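Local coordinates for protein peptidase M28 (Shewanella amazonensis SB2B, PDB 3IIB) that probably acts as a zinc-dependent metallopeptidase of family M28, cutting dipeptides or trimming peptides from the carboxyl end with a pair of zinc ions, at residues A[13-27]-A[275-287]. Residues are numbered along the deposited sequence; the frame is centred on the assembly and turned at random. Where two conformers were deposited one is given.
Sequences LAQKAQSSSLGYDIV and AIVTAAAKHILDL
Leu13 lays its CD2 methyl on the carbonyl of His283, 3.5 Å from the O atom, and against Leu287, while CD1 meets CG1 of Ile284, the two side chains crossing at about a right angle; a branched apolar tip suits this seam, and Leu13 also touches Trp428 of helix 413-432. One turn on, Lys16 uses its aliphatic root: CB rests 3.7 Å from His283 ND1, and the backbone of Lys16 and Ala17 lies over one face of the imidazole, the methyl of Ala17 packing on Ala421 of helix 413-432. Ser20, the first residue beyond the helix, stands at the ring edge, its OG 3.5 Å from His283 CE1. With OG anti to the backbone N (chi1 167°), the hydroxyl accepts a capping bond from Leu22 N (3.1 Å to OG) at the turn leading into the next helix; an alanine in its place would probably leave Leu22 N without its cap and slacken the packing at the imidazole edge. Leu22 lays CD2 across the aliphatic part of Lys282 and meets Ala279. Gly23, lacking a side chain, admits Ala279 CB to 3.7 Å from its CA, and its carbonyl O lies 3.1 Å from Ala275 CB. Ile26 rests CB and CG2 on Ala275 and sends CD1 to Thr278 CG2; Val27 closes the row on Ala275. The helix pair 22-27 and 275-285 runs at 135° with axes 8.4 Å apart, a closeness permitted by glycine and alanine. No direct hydrogen bond joins the segments; one water links His283 NE2 (2.9 Å from its O) to Gly23 N, giving the buried imidazole's NE2 a polar partner, while apolar fit fastens the N-terminal helices to helix 267-285, whose early residue Asp269 binds both zinc ions.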
loop_
_atom_site.group_PDB
_atom_site.type_symbol
_atom_site.label_atom_id
_atom_site.label_comp_id
_atom_site.label_asym_id
_atom_site.label_seq_id
_atom_site.Cartn_x
_atom_site.Cartn_y
_atom_site.Cartn_z
ATOM N N LEU A 13 27.396 -23.823 8.956
ATOM C CA LEU A 13 27.090 -22.623 8.174
ATOM C C LEU A 13 25.652 -22.182 8.382
ATOM O O LEU A 13 25.362 -20.982 8.541
ATOM C CB LEU A 13 27.394 -22.829 6.685
ATOM C CG LEU A 13 28.891 -22.940 6.341
ATOM C CD1 LEU A 13 29.081 -23.543 4.908
ATOM C CD2 LEU A 13 29.570 -21.547 6.488
ATOM N N ALA A 14 24.732 -23.139 8.403
ATOM C CA ALA A 14 23.339 -22.793 8.648
ATOM C C ALA A 14 23.137 -22.226 10.030
ATOM O O ALA A 14 22.330 -21.335 10.194
ATOM C CB ALA A 14 22.468 -23.959 8.446
ATOM N N GLN A 15 23.834 -22.788 11.022
ATOM C CA GLN A 15 23.811 -22.221 12.386
ATOM C C GLN A 15 24.236 -20.757 12.357
ATOM O O GLN A 15 23.577 -19.885 12.982
ATOM C CB GLN A 15 24.731 -22.970 13.373
ATOM C CG GLN A 15 24.347 -24.419 13.694
ATOM C CD GLN A 15 25.543 -25.253 14.165
ATOM O OE1 GLN A 15 26.566 -24.719 14.604
ATOM N NE2 GLN A 15 25.433 -26.589 14.000
ATOM N N LYS A 16 25.352 -20.478 11.702
ATOM C CA LYS A 16 25.836 -19.094 11.611
ATOM C C LYS A 16 24.806 -18.169 10.992
ATOM O O LYS A 16 24.635 -17.040 11.454
ATOM C CB LYS A 16 27.118 -18.997 10.762
ATOM C CG LYS A 16 28.295 -19.829 11.273
ATOM C CD LYS A 16 28.621 -19.579 12.763
ATOM C CE LYS A 16 29.953 -20.291 13.141
ATOM N NZ LYS A 16 29.874 -21.767 12.961
ATOM N N ALA A 17 24.163 -18.621 9.926
ATOM C CA ALA A 17 23.185 -17.766 9.226
ATOM C C ALA A 17 22.014 -17.352 10.142
ATOM O O ALA A 17 21.480 -16.251 10.037
ATOM C CB ALA A 17 22.664 -18.456 7.979
ATOM N N GLN A 18 21.610 -18.277 11.003
ATOM C CA GLN A 18 20.520 -18.074 11.920
ATOM C C GLN A 18 20.920 -17.215 13.110
ATOM O O GLN A 18 20.058 -16.522 13.657
ATOM C CB GLN A 18 19.872 -19.408 12.315
ATOM C CG GLN A 18 19.247 -20.064 11.072
ATOM C CD GLN A 18 18.774 -21.485 11.281
ATOM O OE1 GLN A 18 17.636 -21.728 11.725
ATOM N NE2 GLN A 18 19.632 -22.439 10.934
ATOM N N SER A 19 22.194 -17.205 13.486
ATOM C CA SER A 19 22.643 -16.426 14.627
ATOM C C SER A 19 23.257 -15.081 14.245
ATOM O O SER A 19 23.596 -14.309 15.120
ATOM C CB SER A 19 23.621 -17.239 15.459
ATOM O OG SER A 19 24.831 -17.503 14.747
ATOM N N SER A 20 23.360 -14.788 12.949
ATOM C CA SER A 20 24.078 -13.566 12.462
ATOM C C SER A 20 23.109 -12.592 11.782
ATOM O O SER A 20 22.297 -12.982 10.992
ATOM C CB SER A 20 25.181 -13.940 11.484
ATOM O OG SER A 20 25.692 -12.797 10.787
ATOM N N SER A 21 23.234 -11.305 12.100
ATOM C CA SER A 21 22.417 -10.253 11.491
ATOM C C SER A 21 22.996 -9.804 10.126
ATOM O O SER A 21 22.414 -8.927 9.469
ATOM C CB SER A 21 22.361 -9.039 12.452
ATOM O OG SER A 21 23.662 -8.466 12.572
ATOM N N LEU A 22 24.079 -10.441 9.676
ATOM C CA LEU A 22 24.821 -9.987 8.473
ATOM C C LEU A 22 23.908 -9.835 7.246
ATOM O O LEU A 22 23.911 -8.794 6.612
ATOM C CB LEU A 22 26.016 -10.899 8.157
ATOM C CG LEU A 22 26.840 -10.443 6.931
ATOM C CD1 LEU A 22 27.452 -9.000 7.092
ATOM C CD2 LEU A 22 27.925 -11.519 6.602
ATOM N N GLY A 23 23.134 -10.867 6.921
ATOM C CA GLY A 23 22.236 -10.816 5.745
ATOM C C GLY A 23 21.337 -9.599 5.809
ATOM O O GLY A 23 21.265 -8.796 4.871
ATOM N N TYR A 24 20.666 -9.428 6.947
ATOM C CA TYR A 24 19.758 -8.283 7.125
ATOM C C TYR A 24 20.533 -6.965 7.032
ATOM O O TYR A 24 20.103 -6.004 6.384
ATOM C CB TYR A 24 19.025 -8.363 8.473
ATOM C CG TYR A 24 18.158 -7.122 8.703
ATOM C CD1 TYR A 24 16.863 -7.041 8.210
ATOM C CD2 TYR A 24 18.695 -6.001 9.343
ATOM C CE1 TYR A 24 16.098 -5.908 8.401
ATOM C CE2 TYR A 24 17.945 -4.868 9.529
ATOM C CZ TYR A 24 16.650 -4.824 9.054
ATOM O OH TYR A 24 15.910 -3.674 9.273
ATOM N N ASP A 25 21.692 -6.939 7.677
ATOM C CA ASP A 25 22.514 -5.728 7.697
ATOM C C ASP A 25 22.956 -5.313 6.295
ATOM O O ASP A 25 23.065 -4.132 6.020
ATOM C CB ASP A 25 23.760 -5.938 8.560
ATOM C CG ASP A 25 23.457 -6.090 10.050
ATOM O OD1 ASP A 25 22.404 -5.647 10.540
ATOM O OD2 ASP A 25 24.315 -6.698 10.709
ATOM N N ILE A 26 23.195 -6.281 5.408
ATOM C CA ILE A 26 23.640 -5.958 4.054
ATOM C C ILE A 26 22.477 -5.303 3.291
ATOM O O ILE A 26 22.658 -4.275 2.610
ATOM C CB ILE A 26 24.184 -7.176 3.296
ATOM C CG1 ILE A 26 25.515 -7.622 3.907
ATOM C CG2 ILE A 26 24.430 -6.808 1.866
ATOM C CD1 ILE A 26 26.013 -8.963 3.405
ATOM N N VAL A 27 21.282 -5.853 3.428
ATOM C CA VAL A 27 20.144 -5.267 2.707
ATOM C C VAL A 27 19.686 -3.928 3.331
ATOM O O VAL A 27 19.260 -2.987 2.598
ATOM C CB VAL A 27 18.960 -6.236 2.468
ATOM C CG1 VAL A 27 18.340 -6.754 3.755
ATOM C CG2 VAL A 27 17.881 -5.524 1.586
ATOM N N ALA A 275 21.976 -9.608 -0.544
ATOM C CA ALA A 275 22.335 -9.894 0.843
ATOM C C ALA A 275 22.468 -11.362 1.067
ATOM O O ALA A 275 23.355 -11.795 1.816
ATOM C CB ALA A 275 21.297 -9.318 1.802
ATOM N N ILE A 276 21.587 -12.143 0.441
ATOM C CA ILE A 276 21.586 -13.592 0.658
ATOM C C ILE A 276 22.891 -14.176 0.166
ATOM O O ILE A 276 23.592 -14.882 0.916
ATOM C CB ILE A 276 20.374 -14.243 -0.029
ATOM C CG1 ILE A 276 19.115 -13.958 0.784
ATOM C CG2 ILE A 276 20.578 -15.767 -0.207
ATOM C CD1 ILE A 276 17.793 -14.074 -0.028
ATOM N N VAL A 277 23.238 -13.892 -1.101
ATOM C CA VAL A 277 24.464 -14.507 -1.676
ATOM C C VAL A 277 25.749 -13.929 -1.073
ATOM O O VAL A 277 26.710 -14.692 -0.793
ATOM C CB VAL A 277 24.495 -14.520 -3.222
ATOM C CG1 VAL A 277 23.250 -15.283 -3.782
ATOM C CG2 VAL A 277 24.617 -13.101 -3.834
ATOM N N THR A 278 25.758 -12.635 -0.764
ATOM C CA THR A 278 26.953 -11.997 -0.129
ATOM C C THR A 278 27.179 -12.521 1.286
ATOM O O THR A 278 28.298 -12.897 1.641
ATOM C CB THR A 278 26.860 -10.481 -0.126
ATOM O OG1 THR A 278 26.679 -10.028 -1.471
ATOM C CG2 THR A 278 28.150 -9.845 0.436
ATOM N N ALA A 279 26.121 -12.540 2.098
ATOM C CA ALA A 279 26.234 -13.087 3.454
ATOM C C ALA A 279 26.621 -14.564 3.454
ATOM O O ALA A 279 27.480 -14.972 4.244
ATOM C CB ALA A 279 24.921 -12.878 4.272
ATOM N N ALA A 280 26.011 -15.362 2.582
ATOM C CA ALA A 280 26.357 -16.801 2.469
ATOM C C ALA A 280 27.846 -16.975 2.168
ATOM O O ALA A 280 28.532 -17.782 2.805
ATOM C CB ALA A 280 25.485 -17.503 1.413
ATOM N N ALA A 281 28.351 -16.207 1.212
ATOM C CA ALA A 281 29.774 -16.251 0.860
ATOM C C ALA A 281 30.671 -15.787 2.048
ATOM O O ALA A 281 31.730 -16.371 2.292
ATOM C CB ALA A 281 30.047 -15.436 -0.431
ATOM N N LYS A 282 30.248 -14.762 2.793
ATOM C CA LYS A 282 31.016 -14.265 3.930
ATOM C C LYS A 282 31.086 -15.325 5.017
ATOM O O LYS A 282 32.130 -15.542 5.596
ATOM C CB LYS A 282 30.399 -12.984 4.490
ATOM C CG LYS A 282 31.059 -12.433 5.764
ATOM C CD LYS A 282 32.537 -12.172 5.589
ATOM C CE LYS A 282 33.062 -11.278 6.677
ATOM N NZ LYS A 282 32.981 -11.868 8.045
ATOM N N HIS A 283 29.966 -15.990 5.294
ATOM C CA HIS A 283 30.030 -17.085 6.281
ATOM C C HIS A 283 31.030 -18.156 5.860
ATOM O O HIS A 283 31.678 -18.770 6.706
ATOM C CB HIS A 283 28.653 -17.683 6.550
ATOM C CG HIS A 283 27.739 -16.740 7.261
ATOM N ND1 HIS A 283 28.046 -16.193 8.489
ATOM C CD2 HIS A 283 26.559 -16.196 6.892
ATOM C CE1 HIS A 283 27.091 -15.345 8.840
ATOM N NE2 HIS A 283 26.166 -15.351 7.897
ATOM N N ILE A 284 31.101 -18.426 4.566
ATOM C CA ILE A 284 32.057 -19.412 4.035
ATOM C C ILE A 284 33.496 -18.892 4.169
ATOM O O ILE A 284 34.410 -19.624 4.633
ATOM C CB ILE A 284 31.703 -19.823 2.597
ATOM C CG1 ILE A 284 30.441 -20.686 2.607
ATOM C CG2 ILE A 284 32.928 -20.571 1.929
ATOM C CD1 ILE A 284 29.833 -20.966 1.210
ATOM N N LEU A 285 33.670 -17.615 3.831
ATOM C CA LEU A 285 34.970 -16.938 3.967
ATOM C C LEU A 285 35.498 -16.990 5.397
ATOM O O LEU A 285 36.737 -17.135 5.611
ATOM C CB LEU A 285 34.866 -15.470 3.470
ATOM C CG LEU A 285 36.131 -14.602 3.358
ATOM C CD1 LEU A 285 37.064 -15.104 2.258
ATOM C CD2 LEU A 285 35.716 -13.120 3.061
ATOM N N ASP A 286 34.574 -16.895 6.368
ATOM C CA ASP A 286 34.871 -16.999 7.791
ATOM C C ASP A 286 35.326 -18.374 8.245
ATOM O O ASP A 286 35.836 -18.488 9.346
ATOM C CB ASP A 286 33.633 -16.699 8.658
ATOM C CG ASP A 286 33.201 -15.249 8.627
ATOM O OD1 ASP A 286 34.002 -14.398 8.205
ATOM O OD2 ASP A 286 32.033 -14.983 9.038
ATOM N N LEU A 287 35.090 -19.429 7.468
ATOM C CA LEU A 287 35.503 -20.770 7.901
ATOM C C LEU A 287 37.009 -20.866 7.987
ATOM O O LEU A 287 37.721 -20.233 7.214
ATOM C CB LEU A 287 35.031 -21.808 6.919
ATOM C CG LEU A 287 33.539 -22.044 6.792
ATOM C CD1 LEU A 287 33.314 -22.942 5.566
ATOM C CD2 LEU A 287 32.997 -22.691 8.056
HETATM O O HOH W 1 23.845 -13.636 8.135
#